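Local coordinates for ProQ/FinO domain-containing protein (Neisseria meningitidis, PDB 3MW6), which probably binds RNA as a member of the ProQ/FinO family of RNA chaperones, at residues G36-F41 and A57-Y62; L49-D54 and R69-H74. One frame throughout, in Å; residues are numbered along the deposited sequence. Where two conformers were deposited one is given.

From the N terminus, the chain runs through helix 23-37, kinks at Tyr-38 into the short helix 39-42, and reaches helix 51-58 by a loop. Interaction 1 closes the first loop, bringing the end of helix 51-58 (57-62) back to the kink at 36-41. Interaction 2 closes the second, in which 69-74 of helix 64-76 returns to the start of helix 51-58 (49-54). The segments alternate along the chain, so the two loops cross rather than nest. Helix 51-58 serves both contacts, one at each end. Their centres lie about 10 Å apart, and Phe-41 bridges them by packing on Leu-71 and His-74.

Interaction 1. Residues G36-F41 and A57-Y62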
ATOM      1  N   GLY A  36     -20.003  -6.284   4.478  1.00 48.09           N
ATOM      2  CA  GLY A  36     -21.367  -5.980   4.876  1.00 45.75           C
ATOM      3  C   GLY A  36     -21.399  -4.936   5.974  1.00 54.14           C
ATOM      4  O   GLY A  36     -22.211  -4.019   5.937  1.00 62.27           O
ATOM      5  N   LYS A  37     -20.488  -5.050   6.932  1.00 47.96           N
ATOM      6  CA  LYS A  37     -20.489  -4.166   8.089  1.00 47.12           C
ATOM      7  C   LYS A  37     -19.684  -2.870   7.929  1.00 51.58           C
ATOM      8  O   LYS A  37     -20.071  -1.831   8.458  1.00 54.36           O
ATOM      9  CB  LYS A  37     -20.000  -4.914   9.329  1.00 48.20           C
ATOM     10  CG  LYS A  37     -19.779  -3.992  10.512  1.00 61.65           C
ATOM     11  CD  LYS A  37     -19.508  -4.768  11.781  1.00 74.44           C
ATOM     12  CE  LYS A  37     -19.394  -3.831  12.967  1.00 80.50           C
ATOM     13  NZ  LYS A  37     -19.438  -4.583  14.247  1.00 82.19           N
ATOM     14  N   TYR A  38     -18.566  -2.926   7.212  1.00 51.17           N
ATOM     15  CA  TYR A  38     -17.633  -1.799   7.202  1.00 42.67           C
ATOM     16  C   TYR A  38     -17.637  -1.059   5.887  1.00 43.23           C
ATOM     17  O   TYR A  38     -17.230  -1.605   4.870  1.00 43.22           O
ATOM     18  CB  TYR A  38     -16.202  -2.269   7.515  1.00 37.63           C
ATOM     19  CG  TYR A  38     -16.064  -2.835   8.895  1.00 44.28           C
ATOM     20  CD1 TYR A  38     -15.816  -4.183   9.085  1.00 40.75           C
ATOM     21  CD2 TYR A  38     -16.227  -2.028  10.021  1.00 51.39           C
ATOM     22  CE1 TYR A  38     -15.704  -4.716  10.359  1.00 44.82           C
ATOM     23  CE2 TYR A  38     -16.118  -2.553  11.298  1.00 45.90           C
ATOM     24  CZ  TYR A  38     -15.852  -3.899  11.454  1.00 44.57           C
ATOM     25  OH  TYR A  38     -15.741  -4.445  12.703  1.00 52.63           O
ATOM     26  N   ASP A  39     -18.065   0.199   5.915  1.00 46.34           N
ATOM     27  CA  ASP A  39     -18.063   1.023   4.717  1.00 47.66           C
ATOM     28  C   ASP A  39     -16.668   1.238   4.096  1.00 45.89           C
ATOM     29  O   ASP A  39     -16.551   1.325   2.877  1.00 49.14           O
ATOM     30  CB  ASP A  39     -18.766   2.359   4.971  1.00 59.20           C
ATOM     31  CG  ASP A  39     -20.261   2.285   4.705  1.00 78.70           C
ATOM     32  OD1 ASP A  39     -20.709   2.852   3.681  1.00 85.62           O
ATOM     33  OD2 ASP A  39     -20.985   1.643   5.503  1.00 81.74           O
ATOM     34  N   VAL A  40     -15.614   1.334   4.904  1.00 38.87           N
ATOM     35  CA  VAL A  40     -14.286   1.517   4.307  1.00 42.51           C
ATOM     36  C   VAL A  40     -13.934   0.344   3.394  1.00 44.38           C
ATOM     37  O   VAL A  40     -13.264   0.517   2.387  1.00 45.11           O
ATOM     38  CB  VAL A  40     -13.167   1.732   5.341  1.00 41.03           C
ATOM     39  CG1 VAL A  40     -13.400   3.027   6.104  1.00 47.03           C
ATOM     40  CG2 VAL A  40     -13.057   0.534   6.282  1.00 35.07           C
ATOM     41  N   PHE A  41     -14.403  -0.850   3.730  1.00 45.39           N
ATOM     42  CA  PHE A  41     -14.209  -1.991   2.843  1.00 39.46           C
ATOM     43  C   PHE A  41     -15.179  -1.999   1.672  1.00 45.91           C
ATOM     44  O   PHE A  41     -14.778  -2.202   0.540  1.00 43.22           O
ATOM     45  CB  PHE A  41     -14.269  -3.297   3.623  1.00 36.66           C
ATOM     46  CG  PHE A  41     -13.025  -3.555   4.421  1.00 40.72           C
ATOM     47  CD1 PHE A  41     -12.913  -3.107   5.730  1.00 35.49           C
ATOM     48  CD2 PHE A  41     -11.938  -4.185   3.839  1.00 40.55           C
ATOM     49  CE1 PHE A  41     -11.749  -3.325   6.460  1.00 36.50           C
ATOM     50  CE2 PHE A  41     -10.764  -4.406   4.568  1.00 38.76           C
ATOM     51  CZ  PHE A  41     -10.680  -3.973   5.878  1.00 38.21           C
ATOM     52  N   ALA A  57      -8.943  -7.675  16.458  1.00 49.91           N
ATOM     53  CA  ALA A  57      -9.524  -7.299  17.732  1.00 51.83           C
ATOM     54  C   ALA A  57     -11.058  -7.231  17.665  1.00 53.89           C
ATOM     55  O   ALA A  57     -11.738  -7.659  18.594  1.00 57.19           O
ATOM     56  CB  ALA A  57      -8.937  -5.977  18.195  1.00 53.71           C
ATOM     57  N   ALA A  58     -11.607  -6.726  16.562  1.00 48.44           N
ATOM     58  CA  ALA A  58     -13.063  -6.566  16.445  1.00 47.57           C
ATOM     59  C   ALA A  58     -13.800  -7.865  16.094  1.00 54.02           C
ATOM     60  O   ALA A  58     -15.016  -7.970  16.272  1.00 57.33           O
ATOM     61  CB  ALA A  58     -13.402  -5.472  15.410  1.00 44.95           C
ATOM     62  N   LEU A  59     -13.068  -8.844  15.571  1.00 55.90           N
ATOM     63  CA  LEU A  59     -13.671 -10.106  15.143  1.00 50.22           C
ATOM     64  C   LEU A  59     -13.062 -11.305  15.866  1.00 51.15           C
ATOM     65  O   LEU A  59     -12.342 -12.094  15.257  1.00 48.62           O
ATOM     66  CB  LEU A  59     -13.506 -10.299  13.632  1.00 46.16           C
ATOM     67  CG  LEU A  59     -13.920  -9.163  12.697  1.00 47.83           C
ATOM     68  CD1 LEU A  59     -13.679  -9.565  11.247  1.00 53.50           C
ATOM     69  CD2 LEU A  59     -15.358  -8.826  12.912  1.00 42.30           C
ATOM     70  N   PRO A  60     -13.348 -11.452  17.169  1.00 52.74           N
ATOM     71  CA  PRO A  60     -12.741 -12.584  17.877  1.00 52.15           C
ATOM     72  C   PRO A  60     -13.381 -13.920  17.487  1.00 51.12           C
ATOM     73  O   PRO A  60     -12.802 -14.974  17.744  1.00 56.55           O
ATOM     74  CB  PRO A  60     -12.984 -12.253  19.355  1.00 46.58           C
ATOM     75  CG  PRO A  60     -14.140 -11.304  19.350  1.00 48.78           C
ATOM     76  CD  PRO A  60     -14.021 -10.514  18.080  1.00 49.45           C
ATOM     77  N   GLN A  61     -14.545 -13.870  16.850  1.00 46.80           N
ATOM     78  CA  GLN A  61     -15.241 -15.093  16.438  1.00 50.41           C
ATOM     79  C   GLN A  61     -14.619 -15.770  15.211  1.00 49.10           C
ATOM     80  O   GLN A  61     -15.157 -16.753  14.703  1.00 52.36           O
ATOM     81  CB  GLN A  61     -16.737 -14.825  16.189  1.00 44.36           C
ATOM     82  CG  GLN A  61     -17.057 -13.981  14.963  1.00 45.33           C
ATOM     83  CD  GLN A  61     -16.926 -12.486  15.215  1.00 48.45           C
ATOM     84  OE1 GLN A  61     -15.974 -12.023  15.846  1.00 47.79           O
ATOM     85  NE2 GLN A  61     -17.889 -11.727  14.725  1.00 47.45           N
ATOM     86  N   TYR A  62     -13.491 -15.232  14.747  1.00 43.07           N
ATOM     87  CA  TYR A  62     -12.848 -15.680  13.523  1.00 46.54           C
ATOM     88  C   TYR A  62     -11.338 -15.777  13.725  1.00 46.99           C
ATOM     89  O   TYR A  62     -10.766 -15.025  14.519  1.00 48.67           O
ATOM     90  CB  TYR A  62     -13.138 -14.707  12.367  1.00 46.93           C
ATOM     91  CG  TYR A  62     -14.576 -14.658  11.903  1.00 46.67           C
ATOM     92  CD1 TYR A  62     -15.264 -15.819  11.555  1.00 46.72           C
ATOM     93  CD2 TYR A  62     -15.240 -13.439  11.783  1.00 51.29           C
ATOM     94  CE1 TYR A  62     -16.593 -15.762  11.114  1.00 49.88           C
ATOM     95  CE2 TYR A  62     -16.549 -13.366  11.336  1.00 49.92           C
ATOM     96  CZ  TYR A  62     -17.222 -14.526  11.005  1.00 53.53           C
ATOM     97  OH  TYR A  62     -18.525 -14.435  10.566  1.00 51.36           O
TER
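Tyr-38 meets Ala-58 through its phenol oxygen: OH lies 3.7 Å from CB of Ala-58, at the last turn of helix 51-58. The same oxygen approaches the CD2 branch of Leu-59 more loosely, at 4.4 Å. No hydrogen bond crosses here, and within 57-62 the OH meets only carbon atoms, so the contact is van der Waals packing of one ring end against a methyl and a leucine branch. It buries 85 Å² in all. The backbones stay well apart, 11.4 Å between the nearest CA atoms, those of Tyr-38 and Ala-58, and the length of the tyrosine makes up the distance. Its CG stands anti to the carbonyl carbon (chi1 -64°), an arrangement that carries the ring out toward 57-62. On one face the ring is covered by its own neighbour, with CG of Lys-37 3.9 Å above the plane and over its centre. In the mainly helical ProQ/FinO fold this joins the kink between helix 23-37 and helix 39-42 to the C-terminal end of helix 51-58. Tyr-38 is the N-cap residue of helix 39-42, and a weak hydrogen bond runs from N of Phe-41 to O of Tyr-38. Leu-59 leaves helical geometry and opens a type I turn to Tyr-62. Farther out, Tyr-38 also packs on Leu-55, while Leu-59 reaches His-33 and Ile-67.

Interaction 2. Residues L49-D54 and R69-H74; sequences LGIDQD and RVLANH
Leu-71 presses both methyl branches against the first turn of helix 51-58, a helix-to-helix contact within the ProQ/FinO domain. CG of Leu-71 lies opposite its backbone N (chi1 176°), and the side chain reaches from helix 64-76 to helix 51-58; the closest CA pair, Leu-71 and Asp-52, is 7.1 Å apart. CD2 of Leu-71 lies between two residues, 3.7 Å from CB of Asp-52 and 3.8 Å from its CA, and also against CG2 of Ile-51. CD1 adds a second contact to that same CG2, at 4.0 Å. The Ile-51 and Leu-71 side chains meet at a slant. With chi1 of Ile-51 at -149°, about 30° from anti, CG2 sits between the backbone N and the carbonyl carbon, and it is the branch that meets Leu-71. Asp-52 offers Leu-71 its methylene, and its carboxylate leads away; there OD1 accepts a weak, bent hydrogen bond from NE2 of the next residue, Gln-53. Gly-50 caps the helix from the position before it, and its O accepts the N-H of Asp-54. Around the contact, Leu-71 also packs on Leu-47, and Ile-51 on Leu-93. The closest approach between the two apolar side chains is from CG2 of Ile-51 to CD2 of Leu-71, 3.9 Å.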
ATOM      1  N   LEU A  49      -2.990   2.355   8.330  1.00 37.17           N
ATOM      2  CA  LEU A  49      -2.006   1.477   8.993  1.00 45.45           C
ATOM      3  C   LEU A  49      -2.625   0.725  10.169  1.00 47.41           C
ATOM      4  O   LEU A  49      -3.352   1.307  10.983  1.00 53.78           O
ATOM      5  CB  LEU A  49      -0.819   2.294   9.526  1.00 50.81           C
ATOM      6  CG  LEU A  49       0.235   1.532  10.361  1.00 59.48           C
ATOM      7  CD1 LEU A  49       1.025   0.523   9.521  1.00 56.82           C
ATOM      8  CD2 LEU A  49       1.209   2.472  11.075  1.00 55.41           C
ATOM      9  N   GLY A  50      -2.342  -0.569  10.257  1.00 46.45           N
ATOM     10  CA  GLY A  50      -2.771  -1.365  11.393  1.00 40.03           C
ATOM     11  C   GLY A  50      -4.217  -1.832  11.345  1.00 47.23           C
ATOM     12  O   GLY A  50      -4.744  -2.304  12.343  1.00 47.56           O
ATOM     13  N   ILE A  51      -4.859  -1.724  10.186  1.00 43.87           N
ATOM     14  CA  ILE A  51      -6.250  -2.164  10.062  1.00 42.04           C
ATOM     15  C   ILE A  51      -6.358  -3.659  10.355  1.00 41.05           C
ATOM     16  O   ILE A  51      -7.342  -4.123  10.940  1.00 44.92           O
ATOM     17  CB  ILE A  51      -6.859  -1.814   8.660  1.00 42.96           C
ATOM     18  CG1 ILE A  51      -8.359  -1.555   8.766  1.00 47.41           C
ATOM     19  CG2 ILE A  51      -6.558  -2.889   7.620  1.00 47.06           C
ATOM     20  CD1 ILE A  51      -8.695  -0.200   9.370  1.00 45.52           C
ATOM     21  N   ASP A  52      -5.325  -4.415   9.975  1.00 45.70           N
ATOM     22  CA  ASP A  52      -5.282  -5.851  10.276  1.00 47.25           C
ATOM     23  C   ASP A  52      -5.526  -6.117  11.760  1.00 43.25           C
ATOM     24  O   ASP A  52      -6.409  -6.902  12.116  1.00 44.87           O
ATOM     25  CB  ASP A  52      -3.962  -6.483   9.819  1.00 56.64           C
ATOM     26  CG  ASP A  52      -2.761  -5.923  10.556  1.00 69.38           C
ATOM     27  OD1 ASP A  52      -2.023  -6.714  11.178  1.00 76.97           O
ATOM     28  OD2 ASP A  52      -2.553  -4.693  10.516  1.00 73.72           O
ATOM     29  N   GLN A  53      -4.769  -5.447  12.624  1.00 46.58           N
ATOM     30  CA  GLN A  53      -4.947  -5.610  14.071  1.00 47.09           C
ATOM     31  C   GLN A  53      -6.333  -5.143  14.552  1.00 51.12           C
ATOM     32  O   GLN A  53      -6.920  -5.740  15.456  1.00 51.44           O
ATOM     33  CB  GLN A  53      -3.842  -4.883  14.848  1.00 45.97           C
ATOM     34  CG  GLN A  53      -2.431  -5.411  14.593  1.00 67.88           C
ATOM     35  CD  GLN A  53      -2.239  -6.844  15.086  1.00 77.44           C
ATOM     36  OE1 GLN A  53      -2.732  -7.220  16.152  1.00 81.09           O
ATOM     37  NE2 GLN A  53      -1.519  -7.647  14.307  1.00 74.67           N
ATOM     38  N   ASP A  54      -6.864  -4.083  13.956  1.00 50.67           N
ATOM     39  CA  ASP A  54      -8.201  -3.624  14.336  1.00 46.23           C
ATOM     40  C   ASP A  54      -9.278  -4.650  13.994  1.00 45.01           C
ATOM     41  O   ASP A  54     -10.210  -4.868  14.767  1.00 50.43           O
ATOM     42  CB  ASP A  54      -8.527  -2.301  13.655  1.00 47.21           C
ATOM     43  CG  ASP A  54      -7.590  -1.203  14.064  1.00 55.90           C
ATOM     44  OD1 ASP A  54      -7.066  -1.258  15.198  1.00 69.75           O
ATOM     45  OD2 ASP A  54      -7.371  -0.292  13.249  1.00 53.93           O
ATOM     46  N   ARG A  69      -5.768 -13.190   5.561  1.00 41.98           N
ATOM     47  CA  ARG A  69      -5.921 -13.683   4.197  0.59 46.22           C
ATOM     48  C   ARG A  69      -6.980 -12.876   3.432  1.00 46.77           C
ATOM     49  O   ARG A  69      -6.768 -12.466   2.296  1.00 50.14           O
ATOM     50  CB  ARG A  69      -6.297 -15.172   4.235  0.59 53.34           C
ATOM     51  CG  ARG A  69      -6.174 -15.897   2.907  0.59 64.70           C
ATOM     52  CD  ARG A  69      -6.811 -17.291   2.946  0.59 73.12           C
ATOM     53  NE  ARG A  69      -5.938 -18.316   3.516  0.59 74.88           N
ATOM     54  CZ  ARG A  69      -6.214 -19.618   3.500  0.59 72.33           C
ATOM     55  NH1 ARG A  69      -7.333 -20.052   2.934  0.59 74.27           N
ATOM     56  NH2 ARG A  69      -5.374 -20.486   4.046  0.59 67.56           N
ATOM     57  N   VAL A  70      -8.132 -12.662   4.061  1.00 47.24           N
ATOM     58  CA  VAL A  70      -9.207 -11.874   3.445  1.00 41.13           C
ATOM     59  C   VAL A  70      -8.742 -10.440   3.200  1.00 31.27           C
ATOM     60  O   VAL A  70      -8.908  -9.887   2.114  1.00 35.91           O
ATOM     61  CB  VAL A  70     -10.473 -11.879   4.315  1.00 42.52           C
ATOM     62  CG1 VAL A  70     -11.515 -10.895   3.752  1.00 46.30           C
ATOM     63  CG2 VAL A  70     -11.039 -13.291   4.391  1.00 40.73           C
ATOM     64  N   LEU A  71      -8.114  -9.858   4.209  1.00 36.47           N
ATOM     65  CA  LEU A  71      -7.530  -8.550   4.061  1.00 37.12           C
ATOM     66  C   LEU A  71      -6.533  -8.492   2.893  1.00 47.10           C
ATOM     67  O   LEU A  71      -6.553  -7.526   2.112  1.00 46.59           O
ATOM     68  CB  LEU A  71      -6.876  -8.112   5.365  1.00 33.56           C
ATOM     69  CG  LEU A  71      -6.177  -6.769   5.208  1.00 43.19           C
ATOM     70  CD1 LEU A  71      -7.200  -5.659   4.817  1.00 32.05           C
ATOM     71  CD2 LEU A  71      -5.420  -6.419   6.471  1.00 40.21           C
ATOM     72  N   ALA A  72      -5.678  -9.511   2.756  1.00 38.45           N
ATOM     73  CA  ALA A  72      -4.661  -9.489   1.697  1.00 36.61           C
ATOM     74  C   ALA A  72      -5.293  -9.659   0.316  1.00 38.44           C
ATOM     75  O   ALA A  72      -4.850  -9.040  -0.652  1.00 38.16           O
ATOM     76  CB  ALA A  72      -3.548 -10.557   1.934  1.00 29.20           C
ATOM     77  N   ASN A  73      -6.323 -10.497   0.228  1.00 36.71           N
ATOM     78  CA  ASN A  73      -7.147 -10.585  -0.979  1.00 42.06           C
ATOM     79  C   ASN A  73      -7.733  -9.230  -1.365  1.00 39.75           C
ATOM     80  O   ASN A  73      -7.779  -8.855  -2.539  1.00 36.62           O
ATOM     81  CB  ASN A  73      -8.309 -11.554  -0.762  1.00 58.01           C
ATOM     82  CG  ASN A  73      -7.936 -12.994  -1.056  1.00 74.50           C
ATOM     83  OD1 ASN A  73      -7.366 -13.291  -2.104  1.00 86.45           O
ATOM     84  ND2 ASN A  73      -8.282 -13.901  -0.143  1.00 72.68           N
ATOM     85  N   HIS A  74      -8.200  -8.500  -0.363  1.00 38.77           N
ATOM     86  CA  HIS A  74      -8.856  -7.231  -0.620  1.00 37.41           C
ATOM     87  C   HIS A  74      -7.854  -6.221  -1.171  1.00 38.58           C
ATOM     88  O   HIS A  74      -8.129  -5.536  -2.140  1.00 28.91           O
ATOM     89  CB  HIS A  74      -9.498  -6.713   0.658  1.00 33.29           C
ATOM     90  CG  HIS A  74     -10.012  -5.318   0.546  1.00 36.31           C
ATOM     91  ND1 HIS A  74     -11.308  -5.030   0.166  1.00 32.71           N
ATOM     92  CD2 HIS A  74      -9.411  -4.128   0.774  1.00 32.86           C
ATOM     93  CE1 HIS A  74     -11.479  -3.722   0.167  1.00 31.64           C
ATOM     94  NE2 HIS A  74     -10.346  -3.152   0.537  1.00 35.98           N
TER